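Long-range contact in putative tetrapyrrole (Corrin/porphyrin) methylase (Bacteroides fragilis, PDB 3FFY), which probably catalyses, as the full-length enzyme, the S-adenosylmethionine-dependent 2'-O-methylation of a cytidine ribose in 16S rRNA, this chain being its C-terminal part: residues 48-53 and 106-111. Sequence-based numbering, arbitrary orientation.
Sequences FYESPH and IVIVLA
Phe48, Tyr49 and Glu50 pair with Ile108, Val107 and Ile106 as antiparallel neighbours inside the mixed five-stranded sheet of this C-terminal part of a tetrapyrrole-methylase-family enzyme. Two hydrogen-bonded pairs flank a non-hydrogen-bonded one. Phe48 N reaches Ile108 O and Ile108 N reaches Phe48 O, both at 2.8 Å. Glu50 N donates to Ile106 O and Ile106 N to Glu50 O, each at 3.0 Å. All four are nearly straight, with N-H...O angles of 163° to 172°. At the middle pair, Val107 CA lies 3.3 Å from Phe48 O in a CA-H...O contact. Here Tyr49 and Val107 lie side by side, and Val107 CG2 meets Tyr49 CE1 at the ring edge, in its plane, at 3.5 Å. On the other face, Ile108 CD1 packs 3.8 Å from Glu50 CB, and Phe48 CE2 touches Leu110 CD2 at 4.1 Å. Ile106 CG1 sits between the backbone N and carbonyl carbon (chi1 53°), and CD1 continues to Ser51 O and Pro52 CA beyond the strand end. The Glu50 carboxylate turns back to accept Ser51 N at OE2 (2.9 Å), on the anti side, while Thr58 OG1 binds OE1, tying the strand end to helix 55-66. That helix packs over the Phe48 and Ile108 face through Leu55 and Phe62; on the opposite face, Tyr49 OH bonds Ala3 O and Phe6 N. Strands 20-24 and 71-77 continue the sheet on either side.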
loop_
_atom_site.group_PDB
_atom_site.type_symbol
_atom_site.label_atom_id
_atom_site.label_comp_id
_atom_site.label_asym_id
_atom_site.label_seq_id
_atom_site.Cartn_x
_atom_site.Cartn_y
_atom_site.Cartn_z
ATOM N N PHE A 48 11.804 10.045 -1.151
ATOM C CA PHE A 48 12.579 10.381 -2.357
ATOM C C PHE A 48 11.779 9.970 -3.596
ATOM O O PHE A 48 10.971 9.039 -3.545
ATOM C CB PHE A 48 13.874 9.568 -2.426
ATOM C CG PHE A 48 14.744 9.647 -1.187
ATOM C CD1 PHE A 48 15.794 10.553 -1.118
ATOM C CD2 PHE A 48 14.538 8.771 -0.140
ATOM C CE1 PHE A 48 16.606 10.597 0.023
ATOM C CE2 PHE A 48 15.332 8.804 0.997
ATOM C CZ PHE A 48 16.360 9.720 1.081
ATOM N N TYR A 49 12.066 10.648 -4.708
ATOM C CA TYR A 49 11.621 10.259 -6.059
ATOM C C TYR A 49 12.812 9.720 -6.808
ATOM O O TYR A 49 13.942 10.207 -6.628
ATOM C CB TYR A 49 11.055 11.460 -6.823
ATOM C CG TYR A 49 9.710 11.961 -6.347
ATOM C CD1 TYR A 49 8.766 11.106 -5.841
ATOM C CD2 TYR A 49 9.374 13.296 -6.448
ATOM C CE1 TYR A 49 7.518 11.573 -5.453
ATOM C CE2 TYR A 49 8.126 13.754 -6.074
ATOM C CZ TYR A 49 7.216 12.873 -5.569
ATOM O OH TYR A 49 5.969 13.292 -5.182
ATOM N N GLU A 50 12.567 8.715 -7.642
ATOM C CA GLU A 50 13.633 8.101 -8.403
ATOM C C GLU A 50 13.121 7.587 -9.752
ATOM O O GLU A 50 11.920 7.293 -9.925
ATOM C CB GLU A 50 14.247 6.963 -7.590
ATOM C CG GLU A 50 15.561 6.418 -8.120
ATOM C CD GLU A 50 16.567 7.525 -8.354
ATOM O OE1 GLU A 50 17.343 7.772 -7.405
ATOM O OE2 GLU A 50 16.509 8.176 -9.444
ATOM N N SER A 51 14.041 7.479 -10.705
ATOM C CA SER A 51 13.713 6.914 -12.004
ATOM C C SER A 51 13.979 5.418 -12.002
ATOM O O SER A 51 14.764 4.894 -11.161
ATOM C CB SER A 51 14.507 7.620 -13.090
ATOM O OG SER A 51 15.837 7.151 -13.164
ATOM N N PRO A 52 13.294 4.698 -12.897
ATOM C CA PRO A 52 13.395 3.233 -12.837
ATOM C C PRO A 52 14.830 2.736 -13.113
ATOM O O PRO A 52 15.271 1.764 -12.502
ATOM C CB PRO A 52 12.441 2.742 -13.933
ATOM C CG PRO A 52 11.724 3.942 -14.454
ATOM C CD PRO A 52 12.401 5.181 -13.969
ATOM N N HIS A 53 15.552 3.411 -14.004
ATOM C CA HIS A 53 16.908 2.981 -14.341
ATOM C C HIS A 53 17.938 3.292 -13.272
ATOM O O HIS A 53 19.036 2.762 -13.329
ATOM C CB HIS A 53 17.376 3.596 -15.667
ATOM C CG HIS A 53 16.542 3.194 -16.847
ATOM N ND1 HIS A 53 15.188 3.471 -16.937
ATOM C CD2 HIS A 53 16.877 2.574 -18.005
ATOM C CE1 HIS A 53 14.724 3.023 -18.094
ATOM N NE2 HIS A 53 15.730 2.480 -18.760
ATOM N N ILE A 106 9.176 6.163 -9.559
ATOM C CA ILE A 106 8.772 5.619 -8.280
ATOM C C ILE A 106 9.052 6.613 -7.166
ATOM O O ILE A 106 9.745 7.605 -7.355
ATOM C CB ILE A 106 9.434 4.247 -8.003
ATOM C CG1 ILE A 106 10.969 4.308 -8.155
ATOM C CG2 ILE A 106 8.852 3.192 -8.983
ATOM C CD1 ILE A 106 11.466 3.908 -9.628
ATOM N N VAL A 107 8.464 6.305 -6.024
ATOM C CA VAL A 107 8.656 6.991 -4.778
ATOM C C VAL A 107 9.291 5.946 -3.868
ATOM O O VAL A 107 8.861 4.763 -3.827
ATOM C CB VAL A 107 7.279 7.457 -4.134
ATOM C CG1 VAL A 107 7.495 8.219 -2.811
ATOM C CG2 VAL A 107 6.420 8.245 -5.138
ATOM N N ILE A 108 10.350 6.375 -3.162
ATOM C CA ILE A 108 10.983 5.594 -2.156
ATOM C C ILE A 108 10.655 6.208 -0.806
ATOM O O ILE A 108 10.908 7.407 -0.575
ATOM C CB ILE A 108 12.542 5.539 -2.329
ATOM C CG1 ILE A 108 12.889 5.148 -3.767
ATOM C CG2 ILE A 108 13.168 4.577 -1.250
ATOM C CD1 ILE A 108 14.413 5.298 -4.168
ATOM N N VAL A 109 10.084 5.381 0.072
ATOM C CA VAL A 109 9.811 5.776 1.466
ATOM C C VAL A 109 10.715 4.940 2.344
ATOM O O VAL A 109 10.568 3.710 2.422
ATOM C CB VAL A 109 8.338 5.583 1.857
ATOM C CG1 VAL A 109 8.051 6.120 3.327
ATOM C CG2 VAL A 109 7.483 6.312 0.847
ATOM N N LEU A 110 11.696 5.613 2.947
ATOM C CA LEU A 110 12.769 5.006 3.719
ATOM C C LEU A 110 12.566 5.312 5.213
ATOM O O LEU A 110 12.414 6.456 5.622
ATOM C CB LEU A 110 14.119 5.608 3.279
ATOM C CG LEU A 110 15.414 5.016 3.892
ATOM C CD1 LEU A 110 15.654 3.482 3.540
ATOM C CD2 LEU A 110 16.638 5.932 3.539
ATOM N N ALA A 111 12.597 4.266 6.009
ATOM C CA ALA A 111 12.530 4.364 7.470
ATOM C C ALA A 111 13.726 5.134 7.988
ATOM O O ALA A 111 14.861 5.005 7.472
ATOM C CB ALA A 111 12.448 2.927 8.114
#